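Hypothetical protein Atu0741 (Agrobacterium tumefaciens str. C58, PDB 1ZHV) is of unknown function but is built from ACT-clan domains, which in related proteins often bind amino acids or other small regulatory ligands. Local coordinates at residues 12-18 with 56-62; 27-33 with 45-51; 4-9 with 64-69. Residues are numbered along the deposited sequence.

Contact 1 of 3, residues 12-18 with 56-62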
loop_
_atom_site.group_PDB
_atom_site.type_symbol
_atom_site.label_atom_id
_atom_site.label_comp_id
_atom_site.label_asym_id
_atom_site.label_seq_id
_atom_site.Cartn_x
_atom_site.Cartn_y
_atom_site.Cartn_z
ATOM N N SER A 12 7.807 3.481 6.683
ATOM C CA SER A 12 7.150 2.299 7.200
ATOM C C SER A 12 5.701 2.670 7.490
ATOM O O SER A 12 5.428 3.675 8.150
ATOM C CB SER A 12 7.858 1.829 8.473
ATOM O OG SER A 12 7.210 0.700 9.019
ATOM N N TYR A 13 4.778 1.862 6.978
ATOM C CA TYR A 13 3.357 2.109 7.175
ATOM C C TYR A 13 2.672 1.138 8.125
ATOM O O TYR A 13 3.168 0.044 8.402
ATOM C CB TYR A 13 2.626 2.089 5.829
ATOM C CG TYR A 13 2.898 3.310 4.994
ATOM C CD1 TYR A 13 4.062 3.415 4.233
ATOM C CD2 TYR A 13 2.035 4.401 5.031
ATOM C CE1 TYR A 13 4.359 4.584 3.537
ATOM C CE2 TYR A 13 2.324 5.569 4.341
ATOM C CZ TYR A 13 3.487 5.656 3.601
ATOM O OH TYR A 13 3.785 6.827 2.952
ATOM N N GLY A 14 1.519 1.559 8.633
ATOM C CA GLY A 14 0.756 0.718 9.532
ATOM C C GLY A 14 -0.718 0.898 9.243
ATOM O O GLY A 14 -1.114 1.917 8.675
ATOM N N ILE A 15 -1.523 -0.093 9.616
ATOM C CA ILE A 15 -2.969 -0.041 9.417
ATOM C C ILE A 15 -3.607 0.061 10.798
ATOM O O ILE A 15 -3.615 -0.913 11.557
ATOM C CB ILE A 15 -3.506 -1.324 8.759
ATOM C CG1 ILE A 15 -2.596 -1.759 7.606
ATOM C CG2 ILE A 15 -4.926 -1.088 8.276
ATOM C CD1 ILE A 15 -2.484 -0.776 6.493
ATOM N N ALA A 16 -4.132 1.234 11.125
ATOM C CA ALA A 16 -4.754 1.418 12.426
ATOM C C ALA A 16 -6.247 1.160 12.416
ATOM O O ALA A 16 -6.919 1.375 11.410
ATOM C CB ALA A 16 -4.477 2.822 12.948
ATOM N N ARG A 17 -6.772 0.668 13.533
ATOM C CA ARG A 17 -8.205 0.448 13.608
ATOM C C ARG A 17 -8.789 1.269 14.748
ATOM O O ARG A 17 -8.399 1.111 15.904
ATOM C CB ARG A 17 -8.578 -1.025 13.800
ATOM C CG ARG A 17 -10.080 -1.196 13.588
ATOM C CD ARG A 17 -10.720 -2.472 14.087
ATOM N NE ARG A 17 -12.167 -2.357 13.890
ATOM C CZ ARG A 17 -13.059 -3.299 14.183
ATOM N NH1 ARG A 17 -12.668 -4.457 14.697
ATOM N NH2 ARG A 17 -14.349 -3.081 13.953
ATOM N N LEU A 18 -9.725 2.149 14.399
ATOM C CA LEU A 18 -10.398 3.022 15.360
ATOM C C LEU A 18 -11.880 2.700 15.391
ATOM O O LEU A 18 -12.365 1.934 14.558
ATOM C CB LEU A 18 -10.233 4.492 14.964
ATOM C CG LEU A 18 -8.890 5.136 15.302
ATOM C CD1 LEU A 18 -7.859 4.476 14.422
ATOM C CD2 LEU A 18 -8.893 6.659 15.085
ATOM N N VAL A 56 -3.663 3.062 20.151
ATOM C CA VAL A 56 -4.502 2.636 19.025
ATOM C C VAL A 56 -4.102 1.261 18.474
ATOM O O VAL A 56 -2.916 0.960 18.313
ATOM C CB VAL A 56 -4.461 3.685 17.861
ATOM C CG1 VAL A 56 -5.266 3.196 16.668
ATOM C CG2 VAL A 56 -5.016 5.024 18.341
ATOM N N ARG A 57 -5.103 0.425 18.207
ATOM C CA ARG A 57 -4.855 -0.900 17.651
ATOM C C ARG A 57 -4.255 -0.712 16.273
ATOM O O ARG A 57 -4.717 0.123 15.492
ATOM C CB ARG A 57 -6.152 -1.709 17.562
ATOM C CG ARG A 57 -6.618 -2.248 18.908
ATOM C CD ARG A 57 -7.581 -3.415 18.737
ATOM N NE ARG A 57 -8.831 -3.017 18.096
ATOM C CZ ARG A 57 -9.676 -2.124 18.602
ATOM N NH1 ARG A 57 -9.405 -1.531 19.760
ATOM N NH2 ARG A 57 -10.795 -1.827 17.956
ATOM N N VAL A 58 -3.227 -1.488 15.964
ATOM C CA VAL A 58 -2.572 -1.336 14.682
ATOM C C VAL A 58 -1.897 -2.600 14.186
ATOM O O VAL A 58 -1.429 -3.426 14.966
ATOM C CB VAL A 58 -1.512 -0.195 14.749
ATOM C CG1 VAL A 58 -0.397 -0.567 15.710
ATOM C CG2 VAL A 58 -0.958 0.092 13.362
ATOM N N ASP A 59 -1.884 -2.743 12.867
ATOM C CA ASP A 59 -1.241 -3.861 12.187
ATOM C C ASP A 59 -0.063 -3.130 11.540
ATOM O O ASP A 59 -0.197 -2.556 10.460
ATOM C CB ASP A 59 -2.180 -4.430 11.121
ATOM C CG ASP A 59 -1.645 -5.695 10.486
ATOM O OD1 ASP A 59 -0.412 -5.823 10.388
ATOM O OD2 ASP A 59 -2.455 -6.552 10.068
ATOM N N PRO A 60 1.105 -3.121 12.205
ATOM C CA PRO A 60 2.268 -2.424 11.652
ATOM C C PRO A 60 3.205 -3.211 10.747
ATOM O O PRO A 60 3.018 -4.405 10.514
ATOM C CB PRO A 60 2.989 -1.947 12.904
ATOM C CG PRO A 60 2.828 -3.129 13.789
ATOM C CD PRO A 60 1.363 -3.517 13.603
ATOM N N GLY A 61 4.206 -2.500 10.238
ATOM C CA GLY A 61 5.218 -3.105 9.392
ATOM C C GLY A 61 4.863 -3.300 7.936
ATOM O O GLY A 61 5.034 -4.399 7.405
ATOM N N TRP A 62 4.384 -2.248 7.280
ATOM C CA TRP A 62 4.019 -2.349 5.869
ATOM C C TRP A 62 4.793 -1.387 4.977
ATOM O O TRP A 62 5.247 -0.329 5.417
ATOM C CB TRP A 62 2.519 -2.099 5.679
ATOM C CG TRP A 62 1.642 -3.095 6.356
ATOM C CD1 TRP A 62 1.400 -3.202 7.696
ATOM C CD2 TRP A 62 0.887 -4.131 5.727
ATOM N NE1 TRP A 62 0.537 -4.242 7.940
ATOM C CE2 TRP A 62 0.206 -4.832 6.748
ATOM C CE3 TRP A 62 0.719 -4.540 4.396
ATOM C CZ2 TRP A 62 -0.631 -5.918 6.481
ATOM C CZ3 TRP A 62 -0.114 -5.619 4.129
ATOM C CH2 TRP A 62 -0.780 -6.297 5.169
HETATM O O HOH W 1 -7.888 1.520 18.462
#
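Strand 13-18 pairs antiparallel with the start of strand 57-67 and so joins the N-terminal ACT-clan region to the ACT domain. The pairing ends in a G1 beta bulge: Gly61, with positive phi, and Trp62 both face Tyr13. Tyr13 N donates to Trp62 O (2.7 Å), and Trp62 N donates to Tyr13 O (2.8 Å). Ile15 and Asp59 exchange a second pair: Ile15 N to Asp59 O (2.9 Å) and Asp59 N to Ile15 O (2.8 Å). Arg17 N donates to Arg57 O (2.9 Å). The backbones of Gly14 and Ala16 hydrogen-bond on the other side, to Cys47 and Ile45. Several side-chain groups also find partners. Asp59 OD1 accepts Trp62 NE1 and forms a salt bridge with Arg107. Tyr13 OH bonds to Phe33 N, and Arg17 NH2 to Asp41 O. Ile15 CG1 lies over the Trp62 five-membered ring, 4.2 Å from its centroid, in a CH-pi contact. At the far end, water 1 donates to Arg17 O (2.6 Å) and accepts from Arg57 N (3.0 Å).

Contact 2 of 3, residues 27-33 with 45-51; sequences WADGGGF and IVCLIDR
Trp27 (chi1 p, chi2 -100°) lays its indole beside Cys47 and Ile45: CZ3 of Trp27 is 3.7 Å from Cys47 SG and 3.8 Å from Ile45 CG2. Residues 27-33 form an irregular glycine-rich loop in the N-terminal ACT-clan region, whose carbonyls receive the Arg51 guanidinium. The Cys47 sulfur sits at the indole edge, a sulfur-aromatic contact. Ala28 CB lies 3.9 Å from Ile45 CD1. Residues 45-48 end strand 43-48, then 49-51 make a 3-10 turn, with Arg51 N bonded to Leu48 O (3.0 Å). Arg51 (chi1 m, chi2 -149°, chi3 m, chi4 -74°) donates NE to Trp27 O (2.8 Å), NH2 to Ala28 O (2.9 Å) and NH1 to Gly31 O (3.1 Å). Gly30 is extended (-172/-151); a CB there would clash with Arg51 CZ. Gly32 has positive phi (83/-164). Trp27 and Arg51 have CA atoms 5.8 Å apart, Phe33 and Cys47 5.9 Å. Phe33 (chi1 t) turns its ring edge to Val46, with Phe33 CE2 4.0 Å from Val46 CG1; it also stacks on His103. Water 2 donates to Gly31 O (2.8 Å) and Phe33 O (2.7 Å), and accepts from Leu48 N (3.0 Å) and Arg51 NH2 (3.0 Å).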
loop_
_atom_site.group_PDB
_atom_site.type_symbol
_atom_site.label_atom_id
_atom_site.label_comp_id
_atom_site.label_asym_id
_atom_site.label_seq_id
_atom_site.Cartn_x
_atom_site.Cartn_y
_atom_site.Cartn_z
ATOM N N TRP A 27 -3.817 13.021 13.927
ATOM C CA TRP A 27 -2.589 12.397 13.451
ATOM C C TRP A 27 -2.736 11.627 12.144
ATOM O O TRP A 27 -1.742 11.193 11.569
ATOM C CB TRP A 27 -2.024 11.449 14.517
ATOM C CG TRP A 27 -2.983 10.396 15.000
ATOM C CD1 TRP A 27 -3.706 10.417 16.155
ATOM C CD2 TRP A 27 -3.312 9.164 14.344
ATOM N NE1 TRP A 27 -4.464 9.276 16.266
ATOM C CE2 TRP A 27 -4.242 8.488 15.168
ATOM C CE3 TRP A 27 -2.912 8.564 13.140
ATOM C CZ2 TRP A 27 -4.780 7.240 14.829
ATOM C CZ3 TRP A 27 -3.448 7.326 12.802
ATOM C CH2 TRP A 27 -4.372 6.677 13.646
ATOM N N ALA A 28 -3.967 11.464 11.672
ATOM C CA ALA A 28 -4.214 10.699 10.453
ATOM C C ALA A 28 -3.656 11.321 9.184
ATOM O O ALA A 28 -2.850 10.705 8.481
ATOM C CB ALA A 28 -5.707 10.448 10.289
ATOM N N ASP A 29 -4.089 12.539 8.883
ATOM C CA ASP A 29 -3.627 13.208 7.682
ATOM C C ASP A 29 -2.284 13.883 7.935
ATOM O O ASP A 29 -2.102 14.598 8.924
ATOM C CB ASP A 29 -4.670 14.227 7.220
ATOM C CG ASP A 29 -4.515 14.593 5.761
ATOM O OD1 ASP A 29 -3.386 14.471 5.241
ATOM O OD2 ASP A 29 -5.511 15.011 5.138
ATOM N N GLY A 30 -1.345 13.651 7.029
ATOM C CA GLY A 30 -0.025 14.238 7.153
ATOM C C GLY A 30 0.711 13.939 5.870
ATOM O O GLY A 30 0.092 13.796 4.813
ATOM N N GLY A 31 2.030 13.838 5.951
ATOM C CA GLY A 31 2.803 13.546 4.762
ATOM C C GLY A 31 2.750 12.071 4.416
ATOM O O GLY A 31 2.377 11.241 5.248
ATOM N N GLY A 32 3.126 11.745 3.184
ATOM C CA GLY A 32 3.122 10.363 2.746
ATOM C C GLY A 32 1.762 9.883 2.280
ATOM O O GLY A 32 0.868 10.683 2.003
ATOM N N PHE A 33 1.612 8.567 2.193
ATOM C CA PHE A 33 0.362 7.954 1.764
ATOM C C PHE A 33 -0.598 7.892 2.944
ATOM O O PHE A 33 -0.224 7.460 4.032
ATOM C CB PHE A 33 0.623 6.540 1.241
ATOM C CG PHE A 33 -0.616 5.808 0.811
ATOM C CD1 PHE A 33 -1.204 6.061 -0.425
ATOM C CD2 PHE A 33 -1.198 4.861 1.645
ATOM C CE1 PHE A 33 -2.348 5.382 -0.821
ATOM C CE2 PHE A 33 -2.351 4.173 1.256
ATOM C CZ PHE A 33 -2.924 4.435 0.024
ATOM N N ILE A 45 -7.352 3.384 9.249
ATOM C CA ILE A 45 -6.415 4.413 8.813
ATOM C C ILE A 45 -5.040 3.871 8.454
ATOM O O ILE A 45 -4.366 3.258 9.279
ATOM C CB ILE A 45 -6.237 5.503 9.900
ATOM C CG1 ILE A 45 -7.581 6.194 10.158
ATOM C CG2 ILE A 45 -5.160 6.503 9.473
ATOM C CD1 ILE A 45 -7.558 7.200 11.291
ATOM N N VAL A 46 -4.628 4.091 7.210
ATOM C CA VAL A 46 -3.302 3.684 6.774
ATOM C C VAL A 46 -2.480 4.961 6.692
ATOM O O VAL A 46 -2.896 5.927 6.056
ATOM C CB VAL A 46 -3.318 3.043 5.375
ATOM C CG1 VAL A 46 -1.893 2.690 4.947
ATOM C CG2 VAL A 46 -4.200 1.809 5.383
ATOM N N CYS A 47 -1.328 4.978 7.353
ATOM C CA CYS A 47 -0.448 6.138 7.316
ATOM C C CYS A 47 0.902 5.744 7.886
ATOM O O CYS A 47 1.082 4.617 8.346
ATOM C CB CYS A 47 -1.041 7.307 8.117
ATOM S SG CYS A 47 -1.151 7.090 9.906
ATOM N N LEU A 48 1.856 6.665 7.837
ATOM C CA LEU A 48 3.183 6.384 8.364
ATOM C C LEU A 48 3.064 5.987 9.831
ATOM O O LEU A 48 2.405 6.664 10.619
ATOM C CB LEU A 48 4.081 7.613 8.195
ATOM C CG LEU A 48 4.480 7.892 6.742
ATOM C CD1 LEU A 48 5.186 9.232 6.631
ATOM C CD2 LEU A 48 5.384 6.772 6.249
ATOM N N ILE A 49 3.690 4.865 10.178
ATOM C CA ILE A 49 3.667 4.333 11.537
ATOM C C ILE A 49 4.057 5.364 12.587
ATOM O O ILE A 49 3.534 5.353 13.703
ATOM C CB ILE A 49 4.620 3.130 11.673
ATOM C CG1 ILE A 49 4.200 2.022 10.706
ATOM C CG2 ILE A 49 4.606 2.615 13.100
ATOM C CD1 ILE A 49 5.045 0.749 10.816
ATOM N N ASP A 50 4.977 6.248 12.225
ATOM C CA ASP A 50 5.452 7.286 13.134
ATOM C C ASP A 50 4.325 8.116 13.737
ATOM O O ASP A 50 4.441 8.598 14.866
ATOM C CB ASP A 50 6.422 8.220 12.408
ATOM C CG ASP A 50 7.624 7.491 11.851
ATOM O OD1 ASP A 50 8.253 6.718 12.605
ATOM O OD2 ASP A 50 7.952 7.704 10.662
ATOM N N ARG A 51 3.241 8.284 12.987
ATOM C CA ARG A 51 2.108 9.078 13.456
ATOM C C ARG A 51 1.049 8.295 14.224
ATOM O O ARG A 51 0.140 8.890 14.797
ATOM C CB ARG A 51 1.429 9.787 12.278
ATOM C CG ARG A 51 2.310 10.775 11.538
ATOM C CD ARG A 51 1.487 11.911 10.956
ATOM N NE ARG A 51 0.551 11.491 9.913
ATOM C CZ ARG A 51 0.900 11.151 8.674
ATOM N NH1 ARG A 51 2.176 11.172 8.309
ATOM N NH2 ARG A 51 -0.029 10.813 7.791
HETATM O O HOH W 2 1.188 8.841 5.898
#

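Contact 3 of 3, residues 4-9 with 64-69; sequences IKLKIL and CFKFQG
Strand 5-8 and the end of strand 57-67 run antiparallel, at 144° between their directions, with axes 4.4 Å apart at closest. The backbones are extended, phi -127° to -73° and psi 121° to 148° along 5-8 and 64-67. Lys7 faces Lys66 as a hydrogen-bonded pair. Leu6 with Phe67 and Ile8 with Phe65 are non-hydrogen-bonded pairs, with CA atoms 4.9 and 4.3 Å apart.

Four backbone hydrogen bonds hold the ladder: Gln68 N to Lys5 O (2.8 Å), Lys7 N to Lys66 O (2.9 Å), Lys66 N to Lys7 O (2.8 Å) and Leu9 N to Cys64 O (2.8 Å). A water extends each end. Water 3 accepts from Lys5 N (3.1 Å) and donates to Gln68 O (3.0 Å); water 4 accepts from Cys64 N (2.8 Å) and donates to Leu9 O (2.7 Å).

Residues 57-126 follow the beta-alpha-beta-beta-alpha-beta order of an ACT domain. Strand 5-8 inserts between its first strand, 57-67, and its last, 124-126, parallel to the latter.

Apolar packing is concentrated on the face of Leu6, Ile8, Phe65 and Phe67. Ile8 (chi1 t, chi2 t) places CG1 over the Phe65 ring, 4.1 Å from the centroid, a CH-pi contact. Leu6 CB lies 4.1 Å from Phe65 CD2. Ile4 CG2 meets Phe67 CD2 at 3.9 Å, and helix 78-87 covers both residues through Ile78. Lys7 and Lys66, both chi1 t, leave from the other face. Gln68 (chi1 m, chi2 t) points CB toward strand 5-8, its OE1 3.9 Å from Lys5 CB. Leu9 CD2 lies 3.9 Å from Cys64 SG.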
loop_
_atom_site.group_PDB
_atom_site.type_symbol
_atom_site.label_atom_id
_atom_site.label_comp_id
_atom_site.label_asym_id
_atom_site.label_seq_id
_atom_site.Cartn_x
_atom_site.Cartn_y
_atom_site.Cartn_z
ATOM N N ILE A 4 2.945 -3.676 -15.463
ATOM C CA ILE A 4 2.746 -2.481 -14.659
ATOM C C ILE A 4 4.035 -1.957 -14.051
ATOM O O ILE A 4 4.930 -2.725 -13.700
ATOM C CB ILE A 4 1.740 -2.762 -13.520
ATOM C CG1 ILE A 4 0.413 -3.243 -14.111
ATOM C CG2 ILE A 4 1.522 -1.510 -12.676
ATOM C CD1 ILE A 4 -0.228 -2.253 -15.072
ATOM N N LYS A 5 4.122 -0.638 -13.943
ATOM C CA LYS A 5 5.276 0.014 -13.347
ATOM C C LYS A 5 4.887 0.334 -11.907
ATOM O O LYS A 5 3.879 1.001 -11.667
ATOM C CB LYS A 5 5.596 1.303 -14.108
ATOM C CG LYS A 5 5.999 1.078 -15.561
ATOM C CD LYS A 5 5.660 2.283 -16.428
ATOM C CE LYS A 5 4.147 2.435 -16.571
ATOM N NZ LYS A 5 3.751 3.603 -17.406
ATOM N N LEU A 6 5.660 -0.170 -10.951
ATOM C CA LEU A 6 5.375 0.084 -9.543
ATOM C C LEU A 6 6.495 0.884 -8.902
ATOM O O LEU A 6 7.671 0.536 -9.016
ATOM C CB LEU A 6 5.177 -1.226 -8.774
ATOM C CG LEU A 6 3.982 -2.085 -9.195
ATOM C CD1 LEU A 6 4.394 -3.006 -10.335
ATOM C CD2 LEU A 6 3.499 -2.903 -8.004
ATOM N N LYS A 7 6.121 1.951 -8.209
ATOM C CA LYS A 7 7.089 2.820 -7.559
ATOM C C LYS A 7 6.986 2.688 -6.049
ATOM O O LYS A 7 5.936 2.941 -5.461
ATOM C CB LYS A 7 6.826 4.267 -7.976
ATOM C CG LYS A 7 7.757 5.288 -7.364
ATOM C CD LYS A 7 7.366 6.694 -7.785
ATOM C CE LYS A 7 8.330 7.721 -7.214
ATOM N NZ LYS A 7 7.954 9.110 -7.604
ATOM N N ILE A 8 8.084 2.298 -5.414
ATOM C CA ILE A 8 8.062 2.141 -3.973
ATOM C C ILE A 8 8.041 3.508 -3.298
ATOM O O ILE A 8 8.569 4.487 -3.834
ATOM C CB ILE A 8 9.298 1.331 -3.494
ATOM C CG1 ILE A 8 9.062 0.796 -2.081
ATOM C CG2 ILE A 8 10.544 2.214 -3.503
ATOM C CD1 ILE A 8 10.120 -0.183 -1.616
ATOM N N LEU A 9 7.383 3.579 -2.145
ATOM C CA LEU A 9 7.343 4.808 -1.364
ATOM C C LEU A 9 8.266 4.612 -0.171
ATOM O O LEU A 9 8.457 3.489 0.304
ATOM C CB LEU A 9 5.925 5.117 -0.851
ATOM C CG LEU A 9 4.873 5.681 -1.807
ATOM C CD1 LEU A 9 4.527 4.651 -2.875
ATOM C CD2 LEU A 9 3.625 6.049 -1.010
ATOM N N CYS A 64 4.667 0.505 1.024
ATOM C CA CYS A 64 3.708 0.930 0.012
ATOM C C CYS A 64 4.296 1.165 -1.375
ATOM O O CYS A 64 5.409 1.678 -1.516
ATOM C CB CYS A 64 3.018 2.206 0.501
ATOM S SG CYS A 64 1.623 2.759 -0.489
ATOM N N PHE A 65 3.525 0.782 -2.392
ATOM C CA PHE A 65 3.901 0.954 -3.798
ATOM C C PHE A 65 2.786 1.688 -4.521
ATOM O O PHE A 65 1.609 1.454 -4.258
ATOM C CB PHE A 65 4.072 -0.386 -4.522
ATOM C CG PHE A 65 5.299 -1.141 -4.141
ATOM C CD1 PHE A 65 5.295 -1.990 -3.044
ATOM C CD2 PHE A 65 6.459 -1.027 -4.904
ATOM C CE1 PHE A 65 6.431 -2.726 -2.710
ATOM C CE2 PHE A 65 7.600 -1.757 -4.579
ATOM C CZ PHE A 65 7.586 -2.607 -3.483
ATOM N N LYS A 66 3.162 2.560 -5.447
ATOM C CA LYS A 66 2.183 3.281 -6.240
ATOM C C LYS A 66 2.174 2.686 -7.643
ATOM O O LYS A 66 3.238 2.418 -8.205
ATOM C CB LYS A 66 2.560 4.760 -6.337
ATOM C CG LYS A 66 1.609 5.579 -7.203
ATOM C CD LYS A 66 2.108 7.005 -7.340
ATOM C CE LYS A 66 3.233 7.089 -8.349
ATOM N NZ LYS A 66 2.727 6.827 -9.727
ATOM N N PHE A 67 0.985 2.441 -8.192
ATOM C CA PHE A 67 0.885 1.946 -9.568
ATOM C C PHE A 67 1.130 3.226 -10.376
ATOM O O PHE A 67 0.405 4.212 -10.212
ATOM C CB PHE A 67 -0.519 1.412 -9.876
ATOM C CG PHE A 67 -0.789 0.021 -9.353
ATOM C CD1 PHE A 67 -0.525 -0.318 -8.032
ATOM C CD2 PHE A 67 -1.375 -0.934 -10.179
ATOM C CE1 PHE A 67 -0.846 -1.585 -7.545
ATOM C CE2 PHE A 67 -1.698 -2.198 -9.704
ATOM C CZ PHE A 67 -1.435 -2.528 -8.382
ATOM N N GLN A 68 2.134 3.198 -11.250
ATOM C CA GLN A 68 2.537 4.370 -12.037
ATOM C C GLN A 68 2.027 4.681 -13.442
ATOM O O GLN A 68 1.483 3.832 -14.162
ATOM C CB GLN A 68 4.056 4.406 -12.121
ATOM C CG GLN A 68 4.761 4.814 -10.862
ATOM C CD GLN A 68 6.257 4.822 -11.058
ATOM O OE1 GLN A 68 6.857 3.786 -11.323
ATOM N NE2 GLN A 68 6.867 5.992 -10.943
ATOM N N GLY A 69 2.264 5.947 -13.793
ATOM C CA GLY A 69 1.922 6.518 -15.085
ATOM C C GLY A 69 0.496 6.394 -15.580
ATOM O O GLY A 69 -0.366 5.826 -14.897
HETATM O O HOH W 3 1.850 1.050 -15.103
HETATM O O HOH W 4 6.685 2.254 1.939
#

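The segments come in the order 4-9, 12-18, 27-33, 45-51, 56-62 and 64-69, so each contact encloses the next: contact 3 outermost, then contact 1, then contact 2. All three reach one mixed sheet, contact 2 through strand 43-48 alone. Contacts 1 and 3 use the two ends of strand 57-67; their centres are about 21 Å apart, on opposite sides of the chain's centre. Contact 2 is closer to contact 1 (centres about 10 Å apart), where strands 13-18 and 43-48 are neighbours. Its centre is about 18 Å from that of contact 3. Phe33 touches both other contacts, through Tyr13 OH and through Leu9 and Cys64. The long strand ties the N-terminal region to the ACT domain.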